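Local coordinates for putative cytoplasmic protein (Salmonella typhimurium LT2, PDB 2Q02) that is of unknown function but binds zinc in a xylose isomerase-like TIM barrel and may act as an isomerase, at residues 34-40 with 65-71; 53-57 with 92-98; 118-122 with 157-161. One frame throughout, in Å; residues are numbered along the deposited sequence.

Contact 1 of 3, residues 34-40 with 65-71; sequences NKVELRN and LEIVTIN
Strands 35-39 and 66-71 are parallel neighbours in the TIM barrel, joined by a right-handed beta-alpha-beta crossover through helix 53-62. Their axes approach to 4.6 Å and cross at -42°. K35 pairs with E66 and V36 with I67. V68, with helical phi/psi (-81/-47), is an extra residue, so the pairing resumes at L38-I70 and R39-N71. Backbone hydrogen bonds, donor first, are E66 N-N34 O (2.8 Å), V36 N-E66 O (3.0 Å), V68 N-V36 O (2.8 Å), L38 N-T69 O (3.0 Å), N71 N-L38 O (3.1 Å) and N40 N-N71 O (2.8 Å). V36, L38, I67 and I70 share the face toward the helices. E37, R39 and N71 are on the opposite face, next to the zinc site. K35 NZ donates hydrogen bonds to N34 OD1 (2.9 Å) and to T7 O. R39 forms salt bridges through NE with D41 and through NH1 with the zinc ligand E245. E37 (m, chi2 t) hydrogen-bonds NE2 of the zinc ligand H197 through OE2, and E37 OE2 also accepts T69 OG1 (2.5 Å) and N71 ND2 (3.0 Å).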
loop_
_atom_site.group_PDB
_atom_site.type_symbol
_atom_site.label_atom_id
_atom_site.label_comp_id
_atom_site.label_asym_id
_atom_site.label_seq_id
_atom_site.Cartn_x
_atom_site.Cartn_y
_atom_site.Cartn_z
ATOM N N ASN A 34 -1.477 -14.055 -7.762
ATOM C CA ASN A 34 -1.930 -14.786 -6.580
ATOM C C ASN A 34 -1.927 -13.925 -5.306
ATOM O O ASN A 34 -1.953 -14.445 -4.202
ATOM C CB ASN A 34 -1.060 -16.032 -6.374
ATOM C CG ASN A 34 0.428 -15.694 -6.139
ATOM O OD1 ASN A 34 0.802 -14.559 -5.815
ATOM N ND2 ASN A 34 1.275 -16.695 -6.309
ATOM N N LYS A 35 -1.928 -12.608 -5.483
ATOM C CA LYS A 35 -1.891 -11.659 -4.374
ATOM C C LYS A 35 -2.829 -10.493 -4.600
ATOM O O LYS A 35 -2.898 -9.960 -5.704
ATOM C CB LYS A 35 -0.464 -11.131 -4.169
ATOM C CG LYS A 35 0.505 -12.215 -3.663
ATOM C CD LYS A 35 1.972 -11.774 -3.624
ATOM C CE LYS A 35 2.820 -12.819 -2.939
ATOM N NZ LYS A 35 2.660 -14.037 -3.714
ATOM N N VAL A 36 -3.553 -10.116 -3.548
ATOM C CA VAL A 36 -4.378 -8.897 -3.543
ATOM C C VAL A 36 -4.276 -8.153 -2.233
ATOM O O VAL A 36 -3.742 -8.663 -1.263
ATOM C CB VAL A 36 -5.899 -9.181 -3.747
ATOM C CG1 VAL A 36 -6.156 -9.764 -5.113
ATOM C CG2 VAL A 36 -6.437 -10.118 -2.644
ATOM N N GLU A 37 -4.821 -6.949 -2.224
ATOM C CA GLU A 37 -5.037 -6.166 -1.024
ATOM C C GLU A 37 -6.504 -5.778 -0.986
ATOM O O GLU A 37 -7.067 -5.358 -2.007
ATOM C CB GLU A 37 -4.212 -4.874 -1.059
ATOM C CG GLU A 37 -2.700 -5.054 -1.032
ATOM C CD GLU A 37 -1.975 -3.719 -0.986
ATOM O OE1 GLU A 37 -1.698 -3.172 -2.092
ATOM O OE2 GLU A 37 -1.721 -3.210 0.148
ATOM N N LEU A 38 -7.115 -5.884 0.186
ATOM C CA LEU A 38 -8.461 -5.344 0.401
ATOM C C LEU A 38 -8.373 -3.969 1.072
ATOM O O LEU A 38 -7.288 -3.510 1.426
ATOM C CB LEU A 38 -9.325 -6.327 1.204
ATOM C CG LEU A 38 -9.721 -7.641 0.504
ATOM C CD1 LEU A 38 -10.565 -8.501 1.414
ATOM C CD2 LEU A 38 -10.451 -7.404 -0.808
ATOM N N ARG A 39 -9.517 -3.300 1.219
ATOM C CA ARG A 39 -9.545 -1.915 1.688
ATOM C C ARG A 39 -10.870 -1.499 2.377
ATOM O O ARG A 39 -11.972 -1.928 1.985
ATOM C CB ARG A 39 -9.323 -0.956 0.507
ATOM C CG ARG A 39 -8.232 -1.321 -0.515
ATOM C CD ARG A 39 -8.177 -0.227 -1.578
ATOM N NE ARG A 39 -7.986 1.064 -0.926
ATOM C CZ ARG A 39 -6.805 1.627 -0.680
ATOM N NH1 ARG A 39 -5.668 1.076 -1.084
ATOM N NH2 ARG A 39 -6.758 2.777 -0.048
ATOM N N ASN A 40 -10.766 -0.617 3.368
ATOM C CA ASN A 40 -11.968 -0.123 4.069
ATOM C C ASN A 40 -12.550 1.176 3.465
ATOM O O ASN A 40 -13.505 1.727 4.003
ATOM C CB ASN A 40 -11.715 0.070 5.571
ATOM C CG ASN A 40 -10.853 1.267 5.859
ATOM O OD1 ASN A 40 -10.161 1.767 4.969
ATOM N ND2 ASN A 40 -10.881 1.742 7.110
ATOM N N LEU A 65 -5.755 -17.064 -4.042
ATOM C CA LEU A 65 -5.202 -15.742 -3.729
ATOM C C LEU A 65 -4.835 -15.623 -2.273
ATOM O O LEU A 65 -5.550 -16.123 -1.398
ATOM C CB LEU A 65 -6.204 -14.633 -4.045
ATOM C CG LEU A 65 -6.789 -14.663 -5.454
ATOM C CD1 LEU A 65 -7.763 -13.510 -5.629
ATOM C CD2 LEU A 65 -5.693 -14.626 -6.514
ATOM N N GLU A 66 -3.709 -14.963 -2.024
ATOM C CA GLU A 66 -3.345 -14.482 -0.693
ATOM C C GLU A 66 -3.791 -13.034 -0.562
ATOM O O GLU A 66 -3.449 -12.203 -1.386
ATOM C CB GLU A 66 -1.826 -14.563 -0.477
ATOM C CG GLU A 66 -1.298 -13.616 0.614
ATOM C CD GLU A 66 0.134 -13.925 1.093
ATOM O OE1 GLU A 66 1.052 -14.102 0.244
ATOM O OE2 GLU A 66 0.336 -13.965 2.339
ATOM N N ILE A 67 -4.539 -12.721 0.488
ATOM C CA ILE A 67 -4.840 -11.334 0.808
ATOM C C ILE A 67 -3.659 -10.805 1.614
ATOM O O ILE A 67 -3.479 -11.182 2.761
ATOM C CB ILE A 67 -6.146 -11.214 1.609
ATOM C CG1 ILE A 67 -7.319 -11.734 0.770
ATOM C CG2 ILE A 67 -6.363 -9.745 2.061
ATOM C CD1 ILE A 67 -8.597 -11.918 1.535
ATOM N N VAL A 68 -2.846 -9.950 1.012
ATOM C CA VAL A 68 -1.577 -9.556 1.610
ATOM C C VAL A 68 -1.777 -8.470 2.649
ATOM O O VAL A 68 -1.208 -8.551 3.736
ATOM C CB VAL A 68 -0.550 -9.057 0.557
ATOM C CG1 VAL A 68 0.735 -8.616 1.240
ATOM C CG2 VAL A 68 -0.270 -10.144 -0.528
ATOM N N THR A 69 -2.553 -7.439 2.330
ATOM C CA THR A 69 -2.855 -6.429 3.352
ATOM C C THR A 69 -4.284 -5.972 3.323
ATOM O O THR A 69 -5.026 -6.240 2.375
ATOM C CB THR A 69 -1.986 -5.123 3.237
ATOM O OG1 THR A 69 -2.579 -4.223 2.292
ATOM C CG2 THR A 69 -0.560 -5.424 2.813
ATOM N N ILE A 70 -4.631 -5.257 4.392
ATOM C CA ILE A 70 -5.773 -4.368 4.403
ATOM C C ILE A 70 -5.293 -2.925 4.528
ATOM O O ILE A 70 -4.389 -2.624 5.291
ATOM C CB ILE A 70 -6.736 -4.760 5.530
ATOM C CG1 ILE A 70 -7.381 -6.111 5.161
ATOM C CG2 ILE A 70 -7.791 -3.676 5.743
ATOM C CD1 ILE A 70 -8.235 -6.694 6.232
ATOM N N ASN A 71 -5.874 -2.054 3.718
ATOM C CA ASN A 71 -5.658 -0.604 3.783
ATOM C C ASN A 71 -6.940 0.046 4.289
ATOM O O ASN A 71 -7.975 -0.140 3.646
ATOM C CB ASN A 71 -5.408 -0.011 2.388
ATOM C CG ASN A 71 -4.094 -0.438 1.787
ATOM O OD1 ASN A 71 -3.140 0.345 1.789
ATOM N ND2 ASN A 71 -4.030 -1.683 1.254
#

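Contact 2 of 3, residues 53-57 with 92-98; sequences YNQVR and RDAQGVG
Y53, R57 and V97 have the most surface covered where the first turn of helix 53-62 meets the last turns of helix 81-97. The axes of segments 53-57 and 92-97 come within 9.0 Å and cross at -50°. The nearest CA pairs are Y53-G96 at 5.1 Å and R57-V97 at 5.2 Å. Y53 (chi1 m) lays its ring on the second helix. G96 CA sits over the ring face, 3.9 Å from the centroid, in a CH-pi contact. A CB on G96 would clash with the ring. At the ring edge, Y53 OH donates a hydrogen bond to D93 OD1 at 2.5 Å. V97 (m) sits deeper, its CG1 3.7 Å from V56 CG1 and 4.1 Å from Y53 CD1. V97 also touches I67 and I70 of strand 66-73. R57 (m, then t, t) stretches over the end of the helix. R57 NE is 3.0 Å from G96 O, and R57 CG is 3.7 Å from V97 O. G98 CA lies over one face of the guanidinium. With phi 87°, G98 is the C-prime residue of a Schellman motif that ends the helix. The whole is the packing of two successive outer helices of a TIM barrel, away from the zinc site.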
loop_
_atom_site.group_PDB
_atom_site.type_symbol
_atom_site.label_atom_id
_atom_site.label_comp_id
_atom_site.label_asym_id
_atom_site.label_seq_id
_atom_site.Cartn_x
_atom_site.Cartn_y
_atom_site.Cartn_z
ATOM N N TYR A 53 -16.842 -12.966 6.904
ATOM C CA TYR A 53 -15.414 -13.319 6.818
ATOM C C TYR A 53 -15.151 -14.654 6.115
ATOM O O TYR A 53 -14.226 -14.778 5.302
ATOM C CB TYR A 53 -14.789 -13.398 8.217
ATOM C CG TYR A 53 -14.652 -12.085 8.948
ATOM C CD1 TYR A 53 -14.421 -10.885 8.263
ATOM C CD2 TYR A 53 -14.717 -12.047 10.341
ATOM C CE1 TYR A 53 -14.295 -9.687 8.948
ATOM C CE2 TYR A 53 -14.580 -10.859 11.031
ATOM C CZ TYR A 53 -14.371 -9.680 10.331
ATOM O OH TYR A 53 -14.233 -8.498 11.022
ATOM N N ASN A 54 -15.957 -15.642 6.469
ATOM C CA ASN A 54 -15.895 -16.972 5.879
ATOM C C ASN A 54 -16.099 -16.973 4.358
ATOM O O ASN A 54 -15.400 -17.672 3.613
ATOM C CB ASN A 54 -16.987 -17.837 6.515
ATOM C CG ASN A 54 -16.540 -19.247 6.767
ATOM O OD1 ASN A 54 -17.029 -20.194 6.148
ATOM N ND2 ASN A 54 -15.602 -19.401 7.696
ATOM N N GLN A 55 -17.070 -16.189 3.909
ATOM C CA GLN A 55 -17.342 -16.057 2.493
ATOM C C GLN A 55 -16.091 -15.536 1.780
ATOM O O GLN A 55 -15.684 -16.082 0.758
ATOM C CB GLN A 55 -18.565 -15.153 2.269
ATOM C CG GLN A 55 -19.894 -15.805 2.679
ATOM C CD GLN A 55 -21.081 -14.847 2.615
ATOM O OE1 GLN A 55 -21.204 -13.914 3.409
ATOM N NE2 GLN A 55 -21.965 -15.089 1.668
ATOM N N VAL A 56 -15.460 -14.519 2.356
ATOM C CA VAL A 56 -14.291 -13.886 1.749
ATOM C C VAL A 56 -13.079 -14.820 1.748
ATOM O O VAL A 56 -12.324 -14.862 0.777
ATOM C CB VAL A 56 -13.955 -12.567 2.463
ATOM C CG1 VAL A 56 -12.707 -11.907 1.857
ATOM C CG2 VAL A 56 -15.123 -11.617 2.370
ATOM N N ARG A 57 -12.903 -15.562 2.839
ATOM C CA ARG A 57 -11.859 -16.590 2.926
ATOM C C ARG A 57 -12.027 -17.644 1.848
ATOM O O ARG A 57 -11.066 -17.991 1.167
ATOM C CB ARG A 57 -11.902 -17.319 4.272
ATOM C CG ARG A 57 -11.120 -16.693 5.413
ATOM C CD ARG A 57 -10.894 -17.743 6.496
ATOM N NE ARG A 57 -10.586 -17.150 7.799
ATOM C CZ ARG A 57 -9.404 -17.191 8.434
ATOM N NH1 ARG A 57 -8.342 -17.821 7.928
ATOM N NH2 ARG A 57 -9.289 -16.592 9.615
ATOM N N ARG A 92 -9.690 -7.192 13.461
ATOM C CA ARG A 92 -10.659 -8.292 13.296
ATOM C C ARG A 92 -10.877 -8.639 11.830
ATOM O O ARG A 92 -10.971 -9.828 11.477
ATOM C CB ARG A 92 -12.042 -7.933 13.856
ATOM C CG ARG A 92 -12.163 -7.941 15.342
ATOM C CD ARG A 92 -13.546 -7.466 15.781
ATOM N NE ARG A 92 -13.395 -6.381 16.751
ATOM C CZ ARG A 92 -13.990 -5.192 16.700
ATOM N NH1 ARG A 92 -14.851 -4.891 15.738
ATOM N NH2 ARG A 92 -13.742 -4.297 17.641
ATOM N N ASP A 93 -11.023 -7.594 11.007
ATOM C CA ASP A 93 -11.246 -7.748 9.568
ATOM C C ASP A 93 -10.100 -8.499 8.900
ATOM O O ASP A 93 -10.316 -9.374 8.062
ATOM C CB ASP A 93 -11.409 -6.368 8.898
ATOM C CG ASP A 93 -12.774 -5.758 9.131
ATOM O OD1 ASP A 93 -13.700 -6.500 9.550
ATOM O OD2 ASP A 93 -12.918 -4.533 8.887
ATOM N N ALA A 94 -8.879 -8.132 9.287
ATOM C CA ALA A 94 -7.663 -8.740 8.747
ATOM C C ALA A 94 -7.551 -10.189 9.197
ATOM O O ALA A 94 -7.319 -11.088 8.375
ATOM C CB ALA A 94 -6.414 -7.925 9.153
ATOM N N GLN A 95 -7.755 -10.419 10.487
ATOM C CA GLN A 95 -7.740 -11.763 11.026
ATOM C C GLN A 95 -8.823 -12.632 10.360
ATOM O O GLN A 95 -8.554 -13.772 9.964
ATOM C CB GLN A 95 -7.926 -11.695 12.537
ATOM C CG GLN A 95 -7.789 -13.007 13.265
ATOM C CD GLN A 95 -8.004 -12.825 14.728
ATOM O OE1 GLN A 95 -8.979 -12.192 15.158
ATOM N NE2 GLN A 95 -7.081 -13.342 15.520
ATOM N N GLY A 96 -10.029 -12.082 10.211
ATOM C CA GLY A 96 -11.158 -12.811 9.643
ATOM C C GLY A 96 -11.040 -13.195 8.183
ATOM O O GLY A 96 -11.456 -14.290 7.804
ATOM N N VAL A 97 -10.498 -12.305 7.350
ATOM C CA VAL A 97 -10.317 -12.633 5.913
ATOM C C VAL A 97 -9.023 -13.394 5.650
ATOM O O VAL A 97 -8.830 -13.915 4.567
ATOM C CB VAL A 97 -10.371 -11.388 4.979
ATOM C CG1 VAL A 97 -11.694 -10.642 5.170
ATOM C CG2 VAL A 97 -9.155 -10.475 5.181
ATOM N N GLY A 98 -8.140 -13.447 6.642
ATOM C CA GLY A 98 -6.836 -14.090 6.485
ATOM C C GLY A 98 -5.768 -13.156 5.924
ATOM O O GLY A 98 -4.795 -13.616 5.303
#

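Contact 3 of 3, residues 118-122 with 157-161; sequences TVEAI and LIREA
Both segments are helical, and their axes cross at -59° with a closest approach of 8.7 Å. I122 N bonds T118 O at 2.9 Å, and A161 N bonds L157 O at 2.9 Å. The closest CA pair is V119-A161, at 5.4 Å. No hydrogen bond joins the segments; the contact is almost wholly apolar. V119 (chi1 t) is the most covered residue. V119 CG2 lies 3.8 Å from L157 CD2, and V119 CG1 is 4.1 Å from A161 CB. The small A161 lets the backbones come close: its CB is 3.9 Å from V119 O and 3.7 Å from I122 CG2. I122 (m, chi2 t) puts its CD1 3.9 Å from I158 CG1 and 4.2 Å from L157 CB. L157 (m, chi2 t) also meets T118, with L157 CD1 3.7 Å from T118 CG2. T118 OG1 is hydrogen-bonded to N77, outside the segments. At the outer edge E160 (t, t) brings its OE2 to 3.6 Å from V119 CG2. Residues F76 and S163 in loops touch I122 as well. Such apolar packing joins helices 115-130 and 151-161, which flank strand 135-138 in sequence, as neighbours in the outer layer of the TIM barrel.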
loop_
_atom_site.group_PDB
_atom_site.type_symbol
_atom_site.label_atom_id
_atom_site.label_comp_id
_atom_site.label_asym_id
_atom_site.label_seq_id
_atom_site.Cartn_x
_atom_site.Cartn_y
_atom_site.Cartn_z
ATOM N N THR A 118 4.848 9.541 17.895
ATOM C CA THR A 118 4.806 8.489 16.871
ATOM C C THR A 118 5.414 7.178 17.391
ATOM O O THR A 118 4.865 6.112 17.178
ATOM C CB THR A 118 5.494 8.921 15.506
ATOM O OG1 THR A 118 4.740 9.959 14.885
ATOM C CG2 THR A 118 5.576 7.783 14.502
ATOM N N VAL A 119 6.566 7.264 18.040
ATOM C CA VAL A 119 7.217 6.088 18.607
ATOM C C VAL A 119 6.301 5.388 19.631
ATOM O O VAL A 119 6.111 4.155 19.570
ATOM C CB VAL A 119 8.566 6.461 19.241
ATOM C CG1 VAL A 119 9.077 5.355 20.128
ATOM C CG2 VAL A 119 9.582 6.744 18.157
ATOM N N GLU A 120 5.741 6.165 20.564
ATOM C CA GLU A 120 4.755 5.631 21.491
ATOM C C GLU A 120 3.590 4.941 20.766
ATOM O O GLU A 120 3.131 3.876 21.174
ATOM C CB GLU A 120 4.169 6.677 22.447
ATOM C CG GLU A 120 3.547 6.040 23.706
ATOM C CD GLU A 120 4.570 5.191 24.517
ATOM O OE1 GLU A 120 5.790 5.529 24.484
ATOM O OE2 GLU A 120 4.171 4.194 25.178
ATOM N N ALA A 121 3.108 5.532 19.690
ATOM C CA ALA A 121 2.019 4.906 18.923
ATOM C C ALA A 121 2.437 3.570 18.284
ATOM O O ALA A 121 1.670 2.607 18.245
ATOM C CB ALA A 121 1.479 5.865 17.845
ATOM N N ILE A 122 3.656 3.514 17.769
ATOM C CA ILE A 122 4.172 2.292 17.176
ATOM C C ILE A 122 4.287 1.206 18.242
ATOM O O ILE A 122 3.904 0.054 17.973
ATOM C CB ILE A 122 5.517 2.497 16.436
ATOM C CG1 ILE A 122 5.320 3.359 15.189
ATOM C CG2 ILE A 122 6.118 1.172 15.994
ATOM C CD1 ILE A 122 6.625 3.888 14.621
ATOM N N LEU A 157 12.260 5.305 13.564
ATOM C CA LEU A 157 11.279 5.356 14.642
ATOM C C LEU A 157 10.834 3.949 15.042
ATOM O O LEU A 157 10.705 3.652 16.231
ATOM C CB LEU A 157 10.075 6.217 14.213
ATOM C CG LEU A 157 10.375 7.713 13.963
ATOM C CD1 LEU A 157 9.104 8.449 13.732
ATOM C CD2 LEU A 157 11.160 8.397 15.115
ATOM N N ILE A 158 10.614 3.099 14.038
ATOM C CA ILE A 158 10.269 1.687 14.252
ATOM C C ILE A 158 11.346 0.974 15.099
ATOM O O ILE A 158 11.025 0.250 16.059
ATOM C CB ILE A 158 9.996 0.970 12.886
ATOM C CG1 ILE A 158 8.621 1.415 12.358
ATOM C CG2 ILE A 158 10.030 -0.552 12.987
ATOM C CD1 ILE A 158 8.336 1.057 10.920
ATOM N N ARG A 159 12.613 1.210 14.762
ATOM C CA ARG A 159 13.724 0.659 15.538
ATOM C C ARG A 159 13.739 1.165 16.967
ATOM O O ARG A 159 13.981 0.404 17.896
ATOM C CB ARG A 159 15.077 0.973 14.904
ATOM C CG ARG A 159 15.322 0.330 13.555
ATOM C CD ARG A 159 16.785 0.331 13.209
ATOM N NE ARG A 159 17.332 1.689 13.056
ATOM C CZ ARG A 159 17.304 2.417 11.934
ATOM N NH1 ARG A 159 16.730 1.951 10.833
ATOM N NH2 ARG A 159 17.851 3.626 11.916
ATOM N N GLU A 160 13.491 2.450 17.153
ATOM C CA GLU A 160 13.477 3.026 18.489
ATOM C C GLU A 160 12.336 2.453 19.336
ATOM O O GLU A 160 12.481 2.253 20.545
ATOM C CB GLU A 160 13.318 4.525 18.340
ATOM C CG GLU A 160 13.507 5.312 19.577
ATOM C CD GLU A 160 13.288 6.763 19.288
ATOM O OE1 GLU A 160 13.807 7.248 18.242
ATOM O OE2 GLU A 160 12.591 7.404 20.104
ATOM N N ALA A 161 11.219 2.170 18.670
ATOM C CA ALA A 161 10.067 1.509 19.274
ATOM C C ALA A 161 10.287 0.016 19.587
ATOM O O ALA A 161 9.503 -0.588 20.334
ATOM C CB ALA A 161 8.853 1.668 18.363
#

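In the fold
From the N terminus, strand 35-39 leads through helix 53-62 to strand 66-73, and contact 1 closes this loop. Contact 2 opens on that helix and closes on helix 81-97, after strand 66-73. The two contacts therefore cross along the chain. They also touch in space: I70 CD1 lies 3.3 Å from A94 CA, and I67 CD1 lies 3.6 Å from V97 O. Together they tie barrel wall to helical layer. Contact 3 follows in series, between helices 115-130 and 151-161, with strand 135-138 in its loop. Its centre is about 25 Å from that of contact 1 and about 28 Å from that of contact 2.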